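Local coordinates for hydrogenase 2 maturation peptidase (Thaumarchaeota archaeon SCGC AB-539-E09, PDB 5TTX), which probably cleaves a C-terminal peptide from the large subunit of a nickel-iron hydrogenase as the last step of its maturation, at residues D22-R28 against E138-E144; R78-L84 against V123-I129. All coordinates share one frame; numbering follows the deposited sequence. Where two conformers were deposited one is given.

Contact 1 (D22-R28 against E138-E144); sequences DDGFGPR and ELSEEVE
The carboxylate of Asp22 grips Ser140, the N-cap residue just before helix 141-158, at two points. OD2 takes the backbone N-H of Ser140 at 2.7 Å on its syn lone pair, in a nearly straight bond (164°), while OD1 receives the hydroxyl OG of Ser140 at 2.8 Å, also from the syn side but 30° out of the carboxylate plane. While donating to Asp22 OD1, the same OG accepts from Val143 N at 3.2 Å, the N-cap bond of the helix; chi1 of 60°, which sets OG between the backbone N and the carbonyl carbon, lets it do both. Serine suits the place because one small hydroxyl can donate and accept. Asp22 OD1 also accepts from the backbone N-H groups of Arg131 and Ser132, so the buried carboxylate is well satisfied. Whichever way it is turned, an asparagine here would probably set its NH2 against a backbone N-H, of Ser140 or of Arg131 and Ser132, and weaken the hold on the N-cap.

Beside this polar knot, Val143 lays CG2 against the Asp22 carboxyl carbon CG at 3.4 Å and sends CG1 to Phe25 CB at 3.7 Å, the side chains of Phe25 and Val143 crossing at about a right angle. Farther out, Leu139 puts CD1 over the centre of one face of the Arg28 guanidinium, 3.6 Å above its plane. Arg28 folds at chi2 and chi3 to reach it, and a water in the guanidinium plane joins Arg28 NH1, Glu138 OE1 and Leu139 N. The contact thus fastens the N-terminal ends of helices 25-34 and 141-158 together, with Phe25 reaching down to Leu67 and Cys128 on strands 63-69 and 122-128.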
# COMPACT_ATOMS: atom_id res chain seq x y z
N ASP A 22 50.41 -13.23 10.83
CA ASP A 22 49.32 -14.09 11.27
C ASP A 22 47.97 -13.72 10.64
O ASP A 22 46.99 -14.46 10.84
CB ASP A 22 49.23 -14.08 12.79
CG ASP A 22 50.42 -14.74 13.46
OD1 ASP A 22 50.68 -14.42 14.64
OD2 ASP A 22 51.11 -15.58 12.81
N ASP A 23 47.87 -12.64 9.86
CA ASP A 23 46.66 -12.45 9.07
C ASP A 23 46.51 -13.50 7.99
O ASP A 23 45.44 -13.59 7.38
CB ASP A 23 46.63 -11.07 8.41
CG ASP A 23 45.22 -10.62 8.06
OD1 ASP A 23 44.32 -10.84 8.91
OD2 ASP A 23 45.00 -10.04 6.97
N GLY A 24 47.56 -14.27 7.71
CA GLY A 24 47.43 -15.39 6.81
C GLY A 24 46.85 -16.65 7.44
O GLY A 24 46.87 -17.69 6.79
N PHE A 25 46.33 -16.59 8.67
CA PHE A 25 45.68 -17.76 9.27
C PHE A 25 44.65 -18.40 8.34
O PHE A 25 44.71 -19.61 8.07
CB PHE A 25 45.03 -17.35 10.59
CG PHE A 25 44.00 -18.33 11.11
CD1 PHE A 25 42.62 -18.07 10.98
CD2 PHE A 25 44.40 -19.50 11.74
CE1 PHE A 25 41.67 -18.98 11.47
CE2 PHE A 25 43.45 -20.42 12.24
CZ PHE A 25 42.11 -20.17 12.12
N GLY A 26 43.68 -17.62 7.85
CA GLY A 26 42.60 -18.18 7.06
C GLY A 26 43.06 -18.88 5.79
O GLY A 26 42.73 -20.04 5.55
N PRO A 27 43.80 -18.16 4.94
CA PRO A 27 44.34 -18.80 3.72
C PRO A 27 45.21 -20.00 4.02
O PRO A 27 45.25 -20.95 3.22
CB PRO A 27 45.15 -17.68 3.06
CG PRO A 27 44.44 -16.38 3.50
CD PRO A 27 43.94 -16.69 4.92
N ARG A 28 45.93 -19.99 5.15
CA ARG A 28 46.78 -21.13 5.47
C ARG A 28 45.95 -22.34 5.92
O ARG A 28 46.37 -23.48 5.70
CB ARG A 28 47.81 -20.72 6.53
CG ARG A 28 48.97 -19.84 5.99
CD ARG A 28 50.00 -20.64 5.16
NE ARG A 28 50.57 -21.69 5.99
CZ ARG A 28 51.69 -21.54 6.69
NH1 ARG A 28 52.38 -20.40 6.65
NH2 ARG A 28 52.11 -22.55 7.45
N GLU A 138 55.35 -15.54 7.06
CA GLU A 138 55.27 -16.68 7.95
C GLU A 138 54.25 -16.46 9.06
O GLU A 138 53.94 -15.33 9.43
CB GLU A 138 56.63 -16.99 8.60
CG GLU A 138 57.78 -17.26 7.61
CD GLU A 138 57.61 -18.53 6.79
OE1 GLU A 138 56.69 -19.34 7.08
OE2 GLU A 138 58.40 -18.73 5.84
N LEU A 139 53.71 -17.57 9.56
CA LEU A 139 52.88 -17.55 10.75
C LEU A 139 53.75 -17.73 11.98
O LEU A 139 54.76 -18.43 11.94
CB LEU A 139 51.84 -18.68 10.72
CG LEU A 139 50.88 -18.80 9.53
CD1 LEU A 139 50.14 -20.14 9.61
CD2 LEU A 139 49.88 -17.62 9.48
N SER A 140 53.34 -17.10 13.07
CA SER A 140 53.89 -17.41 14.38
C SER A 140 53.66 -18.89 14.72
O SER A 140 52.78 -19.56 14.18
CB SER A 140 53.22 -16.56 15.47
OG SER A 140 51.80 -16.81 15.49
N GLU A 141 54.47 -19.37 15.65
CA GLU A 141 54.33 -20.70 16.21
C GLU A 141 52.88 -20.96 16.65
O GLU A 141 52.30 -22.01 16.34
CB GLU A 141 55.33 -20.81 17.37
CG GLU A 141 55.62 -22.19 17.82
CD GLU A 141 56.91 -22.28 18.61
OE1 GLU A 141 57.38 -21.24 19.14
OE2 GLU A 141 57.46 -23.41 18.69
N GLU A 142 52.27 -19.99 17.34
CA GLU A 142 50.93 -20.19 17.88
C GLU A 142 49.90 -20.31 16.77
O GLU A 142 49.04 -21.20 16.80
CB GLU A 142 50.54 -19.04 18.82
CG GLU A 142 51.38 -19.00 20.07
CD GLU A 142 52.52 -17.98 19.95
OE1 GLU A 142 52.78 -17.28 20.95
OE2 GLU A 142 53.14 -17.89 18.85
N VAL A 143 49.97 -19.43 15.78
CA VAL A 143 48.89 -19.41 14.81
C VAL A 143 49.05 -20.55 13.82
O VAL A 143 48.05 -21.13 13.36
CB VAL A 143 48.81 -18.04 14.12
CG1 VAL A 143 47.83 -18.07 12.95
CG2 VAL A 143 48.41 -16.96 15.16
N GLU A 144 50.28 -20.94 13.54
CA GLU A 144 50.50 -22.18 12.82
C GLU A 144 49.83 -23.35 13.53
O GLU A 144 49.17 -24.18 12.89
CB GLU A 144 51.99 -22.46 12.65
CG GLU A 144 52.23 -23.96 12.35
CD GLU A 144 53.18 -24.22 11.21
OE1 GLU A 144 54.11 -23.40 10.97
OE2 GLU A 144 53.01 -25.27 10.55
O HOH W 1 54.56 -20.22 8.59

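Contact 2 (R78-L84 against V123-I129); sequences RLSKSIL and VTLIGCI
Leu79 and Cys128 face each other in a non-hydrogen-bonded pair, and the leucine leans over its neighbour: CD2 rests 3.7 Å from Cys128 CB. Its chi1 of -72° puts CG beside the backbone N; with CD1 extended, CD2 is the branch left to lie against the cysteine. The small thiol of Cys128 suits a strand face on which Phe25, Val143 and Ala146 also pack.

On the same face Lys81 is paired with Ile126 and crosses Thr124 obliquely. Its CG, anti to the backbone N (chi1 -178°), lies 4.0 Å from Thr124 CG2, after which the chain bends at chi3 and leads the ammonium away, as befits an exposed edge strand. Ile83 does the reverse, bending CD1 back toward the buried Thr124.

The opposite face carries Ser80, Ser82 and Leu125, while Gly127 offers no side chain opposite Ser80. Ser82 OG meets Leu125 CB at 3.6 Å, but its hydrogen-bonding partner is Gln95 of the second subunit; Arg98 of that subunit packs on Ser82 and Leu125. A short polar side chain here serves a subunit interface. Beyond the strands, Arg78 and Ile129 run side by side, Ile129 CD1 touching Arg78 CB at 3.7 Å, so the arginine's aliphatic base covers the isoleucine while its charged end leads away.

Between the two faces runs the backbone ladder. Ser80 and Gly127 exchange two bonds of 2.8 Å, N to O each way, and Ser82 and Leu125 exchange another two; Ile129 N to Arg78 O extends the series, and a weak bond from Leu84 N to Val123 O finishes it. The strands run antiparallel at 161°. As the lone antiparallel strand, 79-83 borders a mixed alpha/beta sheet of order 2-1-3-5-4, consistent with the fold of hydrogenase maturation proteases.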
# COMPACT_ATOMS: atom_id res chain seq x y z
N ARG A 78 44.45 -18.59 20.16
CA ARG A 78 43.10 -18.87 20.61
C ARG A 78 42.13 -18.78 19.42
O ARG A 78 42.22 -17.89 18.57
CB ARG A 78 42.71 -17.88 21.72
CG ARG A 78 41.29 -17.94 22.19
CD ARG A 78 40.98 -19.20 22.97
NE ARG A 78 41.88 -19.41 24.10
CZ ARG A 78 41.86 -18.75 25.25
NH1 ARG A 78 42.75 -19.07 26.19
NH2 ARG A 78 40.97 -17.79 25.49
N LEU A 79 41.21 -19.73 19.34
CA LEU A 79 40.22 -19.78 18.28
C LEU A 79 38.85 -19.37 18.83
O LEU A 79 38.56 -19.57 20.01
CB LEU A 79 40.11 -21.18 17.64
CG LEU A 79 41.27 -21.60 16.74
CD1 LEU A 79 41.03 -23.02 16.14
CD2 LEU A 79 41.54 -20.57 15.66
N SER A 80 38.03 -18.83 17.95
CA SER A 80 36.72 -18.27 18.31
C SER A 80 35.73 -18.64 17.22
O SER A 80 35.90 -18.22 16.06
CB SER A 80 36.80 -16.75 18.45
OG SER A 80 35.80 -16.30 19.32
N LYS A 81 34.70 -19.40 17.56
CA LYS A 81 33.69 -19.80 16.60
C LYS A 81 32.42 -19.01 16.87
O LYS A 81 31.98 -18.93 18.02
CB LYS A 81 33.42 -21.31 16.66
CG LYS A 81 32.40 -21.80 15.64
CD LYS A 81 32.26 -23.32 15.68
CE LYS A 81 32.16 -23.82 17.11
NZ LYS A 81 30.76 -24.14 17.48
N SER A 82 31.84 -18.44 15.84
CA SER A 82 30.58 -17.74 15.99
C SER A 82 29.70 -18.04 14.80
O SER A 82 30.13 -18.57 13.77
CB SER A 82 30.80 -16.21 16.13
OG SER A 82 31.60 -15.73 15.07
N ILE A 83 28.44 -17.65 14.94
CA ILE A 83 27.40 -17.89 13.96
C ILE A 83 26.76 -16.56 13.63
O ILE A 83 26.39 -15.80 14.53
CB ILE A 83 26.36 -18.88 14.52
CG1 ILE A 83 27.05 -20.19 14.93
CG2 ILE A 83 25.23 -19.09 13.52
CD1 ILE A 83 27.58 -20.98 13.76
N LEU A 84 26.63 -16.27 12.36
CA LEU A 84 25.81 -15.18 11.89
C LEU A 84 24.45 -15.76 11.50
O LEU A 84 24.34 -16.50 10.52
CB LEU A 84 26.46 -14.50 10.70
CG LEU A 84 25.54 -13.41 10.18
CD1 LEU A 84 25.41 -12.33 11.26
CD2 LEU A 84 26.07 -12.84 8.87
N VAL A 123 25.84 -20.06 8.27
CA VAL A 123 27.03 -19.20 8.25
C VAL A 123 27.77 -19.34 9.57
O VAL A 123 27.20 -19.08 10.64
CB VAL A 123 26.67 -17.72 7.98
CG1 VAL A 123 27.95 -16.86 7.95
CG2 VAL A 123 25.93 -17.59 6.67
N THR A 124 29.05 -19.70 9.50
CA THR A 124 29.91 -19.99 10.63
C THR A 124 31.22 -19.21 10.45
O THR A 124 31.75 -19.12 9.34
CB THR A 124 30.20 -21.50 10.76
OG1 THR A 124 29.03 -22.19 11.20
CG2 THR A 124 31.34 -21.80 11.78
N LEU A 125 31.72 -18.62 11.53
CA LEU A 125 32.93 -17.81 11.46
C LEU A 125 33.89 -18.32 12.52
O LEU A 125 33.50 -18.51 13.67
CB LEU A 125 32.67 -16.31 11.66
CG LEU A 125 31.83 -15.59 10.62
CD1 LEU A 125 30.38 -15.46 11.12
CD2 LEU A 125 32.43 -14.25 10.35
N ILE A 126 35.11 -18.61 12.08
CA ILE A 126 36.17 -19.09 12.95
C ILE A 126 37.29 -18.05 12.89
O ILE A 126 37.94 -17.88 11.84
CB ILE A 126 36.67 -20.47 12.52
CG1 ILE A 126 35.56 -21.52 12.75
CG2 ILE A 126 37.95 -20.82 13.24
CD1 ILE A 126 35.80 -22.84 12.02
N GLY A 127 37.49 -17.34 13.99
CA GLY A 127 38.53 -16.34 14.08
C GLY A 127 39.67 -16.87 14.92
O GLY A 127 39.46 -17.68 15.83
N CYS A 128 40.88 -16.39 14.62
CA CYS A 128 42.09 -16.74 15.33
C CYS A 128 42.77 -15.49 15.87
O CYS A 128 42.99 -14.53 15.13
CB CYS A 128 43.07 -17.48 14.40
SG CYS A 128 44.62 -17.85 15.21
N ILE A 129 43.09 -15.48 17.17
CA ILE A 129 43.80 -14.33 17.73
C ILE A 129 45.24 -14.39 17.23
O ILE A 129 45.91 -15.40 17.46
CB ILE A 129 43.77 -14.32 19.25
CG1 ILE A 129 42.31 -14.26 19.73
CG2 ILE A 129 44.62 -13.13 19.79
CD1 ILE A 129 42.18 -14.24 21.25

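In the fold
The centre of contact 2 is about 8 Å from the centre of the chain, that of contact 1 about 15 Å, though both are only partly buried. Contact 1 joins two helix starts through a side-chain carboxylate that takes both a backbone N-H and a hydroxyl, with a cap and a bridging water; contact 2 joins two strands chiefly through main-chain bonds, with side chains sorted onto the two faces of the sheet. They meet where the helices lie on the sheet: Phe25 CZ reaches Leu79 CD2 at 3.6 Å, and Val143 CG2 packs on Ile129 O. Strand 122-128 precedes helix 141-158, and contact 2 is nested within the loop that contact 1 closes. The second subunit touches contact 2 but not contact 1.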